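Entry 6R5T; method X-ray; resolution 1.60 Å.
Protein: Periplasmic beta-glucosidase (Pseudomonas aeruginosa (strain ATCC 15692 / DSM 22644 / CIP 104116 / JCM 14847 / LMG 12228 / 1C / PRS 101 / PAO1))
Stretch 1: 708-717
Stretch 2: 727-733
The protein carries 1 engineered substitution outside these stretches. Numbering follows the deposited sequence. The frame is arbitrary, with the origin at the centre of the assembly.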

# COMPACT_ATOMS: atom_id res chain seq x y z
N THR A 708 13.04 -22.83 -8.15
CA THR A 708 12.49 -24.18 -8.38
C THR A 708 11.44 -24.12 -9.49
O THR A 708 10.69 -23.14 -9.53
CB THR A 708 11.97 -24.76 -7.05
OG1 THR A 708 11.34 -26.02 -7.25
CG2 THR A 708 10.98 -23.89 -6.31
N ALA A 709 11.38 -25.12 -10.37
CA ALA A 709 10.17 -25.39 -11.17
C ALA A 709 9.61 -26.72 -10.71
O ALA A 709 10.36 -27.71 -10.77
CB ALA A 709 10.45 -25.38 -12.65
N GLU A 710 8.39 -26.75 -10.21
CA GLU A 710 7.80 -27.97 -9.64
C GLU A 710 7.02 -28.72 -10.70
O GLU A 710 6.29 -28.12 -11.51
CB GLU A 710 6.93 -27.62 -8.44
CG GLU A 710 7.70 -26.89 -7.37
CD GLU A 710 6.86 -26.31 -6.26
OE1 GLU A 710 5.73 -25.89 -6.53
OE2 GLU A 710 7.36 -26.30 -5.12
N PRO A 711 7.12 -30.06 -10.73
CA PRO A 711 6.30 -30.82 -11.67
C PRO A 711 4.82 -30.57 -11.41
O PRO A 711 4.41 -30.28 -10.27
CB PRO A 711 6.67 -32.29 -11.39
CG PRO A 711 7.21 -32.28 -9.94
CD PRO A 711 7.82 -30.91 -9.74
N GLY A 712 4.02 -30.69 -12.46
CA GLY A 712 2.59 -30.42 -12.41
C GLY A 712 2.11 -29.57 -13.56
O GLY A 712 2.85 -29.32 -14.55
N GLU A 713 0.87 -29.11 -13.42
CA GLU A 713 0.19 -28.38 -14.48
C GLU A 713 0.77 -26.98 -14.63
O GLU A 713 1.06 -26.31 -13.61
CB GLU A 713 -1.30 -28.24 -14.15
CG GLU A 713 -2.10 -27.61 -15.27
CD GLU A 713 -3.57 -27.43 -14.96
OE1 GLU A 713 -3.95 -27.68 -13.79
OE2 GLU A 713 -4.34 -27.06 -15.89
N PHE A 714 0.88 -26.52 -15.86
CA PHE A 714 1.01 -25.08 -16.19
C PHE A 714 -0.07 -24.73 -17.17
O PHE A 714 -0.37 -25.52 -18.08
CB PHE A 714 2.39 -24.78 -16.75
CG PHE A 714 3.47 -24.90 -15.73
CD1 PHE A 714 4.05 -26.13 -15.48
CD2 PHE A 714 3.87 -23.82 -14.97
CE1 PHE A 714 5.02 -26.25 -14.51
CE2 PHE A 714 4.81 -23.96 -13.96
CZ PHE A 714 5.41 -25.17 -13.75
N LYS A 715 -0.62 -23.53 -17.04
CA LYS A 715 -1.64 -23.02 -17.96
C LYS A 715 -0.97 -21.94 -18.78
O LYS A 715 -0.28 -21.05 -18.22
CB LYS A 715 -2.86 -22.44 -17.23
CG LYS A 715 -3.61 -23.44 -16.38
CD LYS A 715 -4.88 -22.85 -15.77
CE LYS A 715 -5.90 -23.96 -15.58
NZ LYS A 715 -7.12 -23.48 -14.91
N VAL A 716 -1.14 -22.02 -20.09
CA VAL A 716 -0.59 -21.09 -21.09
C VAL A 716 -1.76 -20.28 -21.61
O VAL A 716 -2.72 -20.87 -22.11
CB VAL A 716 0.13 -21.84 -22.23
CG1 VAL A 716 0.67 -20.83 -23.21
CG2 VAL A 716 1.24 -22.73 -21.69
N PHE A 717 -1.71 -18.96 -21.47
CA PHE A 717 -2.77 -18.04 -21.93
C PHE A 717 -2.22 -17.18 -23.05
O PHE A 717 -1.07 -16.73 -22.97
CB PHE A 717 -3.22 -17.06 -20.86
CG PHE A 717 -3.72 -17.67 -19.60
CD1 PHE A 717 -2.83 -18.12 -18.66
CD2 PHE A 717 -5.08 -17.73 -19.35
CE1 PHE A 717 -3.32 -18.62 -17.48
CE2 PHE A 717 -5.56 -18.27 -18.18
CZ PHE A 717 -4.66 -18.76 -17.26
N SER A 727 -6.84 -20.27 -22.57
CA SER A 727 -5.73 -21.11 -22.08
C SER A 727 -5.76 -22.54 -22.58
O SER A 727 -6.82 -23.07 -22.96
CB SER A 727 -5.60 -21.05 -20.61
OG SER A 727 -6.61 -21.73 -19.96
N ARG A 728 -4.56 -23.10 -22.64
CA ARG A 728 -4.37 -24.57 -22.74
C ARG A 728 -3.35 -24.98 -21.69
O ARG A 728 -2.49 -24.15 -21.32
CB ARG A 728 -3.79 -24.95 -24.09
CG ARG A 728 -4.67 -24.56 -25.26
CD ARG A 728 -5.95 -25.33 -25.24
NE ARG A 728 -5.82 -26.55 -26.00
CZ ARG A 728 -6.83 -27.41 -26.18
NH1 ARG A 728 -6.66 -28.51 -26.91
NH2 ARG A 728 -8.00 -27.19 -25.60
N SER A 729 -3.41 -26.23 -21.26
CA SER A 729 -2.53 -26.70 -20.18
C SER A 729 -1.51 -27.71 -20.69
O SER A 729 -1.79 -28.42 -21.65
CB SER A 729 -3.32 -27.29 -19.05
OG SER A 729 -4.07 -26.24 -18.45
N PHE A 730 -0.38 -27.76 -20.02
CA PHE A 730 0.56 -28.89 -20.17
C PHE A 730 1.03 -29.30 -18.78
O PHE A 730 0.83 -28.59 -17.80
CB PHE A 730 1.71 -28.54 -21.10
CG PHE A 730 2.69 -27.55 -20.54
CD1 PHE A 730 2.46 -26.19 -20.70
CD2 PHE A 730 3.83 -27.95 -19.87
CE1 PHE A 730 3.35 -25.27 -20.19
CE2 PHE A 730 4.71 -27.02 -19.35
CZ PHE A 730 4.46 -25.67 -19.53
N THR A 731 1.67 -30.45 -18.71
CA THR A 731 2.26 -30.95 -17.48
C THR A 731 3.77 -31.00 -17.60
O THR A 731 4.29 -31.57 -18.56
CB THR A 731 1.71 -32.34 -17.16
OG1 THR A 731 0.30 -32.27 -17.01
CG2 THR A 731 2.31 -32.90 -15.90
N LEU A 732 4.47 -30.38 -16.66
CA LEU A 732 5.93 -30.53 -16.52
C LEU A 732 6.17 -31.83 -15.76
O LEU A 732 5.57 -32.02 -14.67
CB LEU A 732 6.51 -29.35 -15.73
CG LEU A 732 8.02 -29.36 -15.52
CD1 LEU A 732 8.73 -29.20 -16.86
CD2 LEU A 732 8.43 -28.25 -14.56
N LEU A 733 7.06 -32.67 -16.30
CA LEU A 733 7.40 -33.98 -15.67
C LEU A 733 8.47 -33.82 -14.57
O LEU A 733 9.23 -32.84 -14.69
CB LEU A 733 7.87 -34.91 -16.79
CG LEU A 733 6.85 -35.14 -17.91
CD1 LEU A 733 7.42 -35.94 -19.08
CD2 LEU A 733 5.59 -35.78 -17.37

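Residues 712-717 and 727-732 form two neighbouring antiparallel strands of a β-sheet, their N-to-C directions 151° apart. Three pairs, G712 with L732, F714 with F730, and V716 with R728, each close a ring of two backbone hydrogen bonds. In the first, G712 N donates to L732 O (3.0 Å) and L732 N to G712 O (2.9 Å). In the second, F714 N reaches F730 O at 2.8 Å and F730 N reaches F714 O at 3.0 Å; in the third, V716 N lies 2.8 Å from R728 O and R728 N 2.9 Å from V716 O. Between these rings lie the non-hydrogen-bonded pairs E713-T731 and K715-S729, and beyond the last ring lies F717-S727; their CA atoms are 4.3-4.5 Å apart. There the CA hydrogens turn inward toward carbonyl oxygens, as in the contacts of S727 CA with V716 O (3.0 Å) and S729 CA with F714 O (3.2 Å). G712 has phi/psi of 133/-168, where a CB would be jammed against the preceding carbonyl oxygen, so glycine suits the start of the strand.

Alternation along the strands sends F714, V716, R728, F730 and L732 to one face of the sheet. All but R728 are buried, and their apolar side chains pack across the strand pair. The two phenylalanines take different rotamers, F714 m and F730 p, and the F730 ring swings toward the first stretch so that F714 CB sits over its face, 3.9 Å from the ring centroid. The rings themselves are nearly parallel, at 21°, but slid apart with little overlap. V716 CG2 meets the edge of the F730 ring, 3.6 Å from F730 CE1, while L732 CB lies at the edge of the F714 ring, 3.6 Å from F714 CE1. L732 also extends CD2 to A709 CB at 4.0 Å, carrying the apolar contact past the end of the strand. R728 begins on this face, but its long side chain leads away from the first stretch, which suits a charged residue at an exposed position.

The opposite face carries E713, K715, F717, S727, S729 and T731, all partly exposed and mostly polar. Here the extended E713 side chain runs diagonally to S729, whose OG donates a hydrogen bond to E713 OE2 at 2.7 Å. Glutamate has the reach and serine is a compact donor. K715 contributes its aliphatic stem, with CG 3.5 Å from S729 OG, before its end leads away. At the far end, the small S727 side chain fits over the F717 ring, placing S727 CB 3.9 Å from the ring centroid in a CH-pi contact.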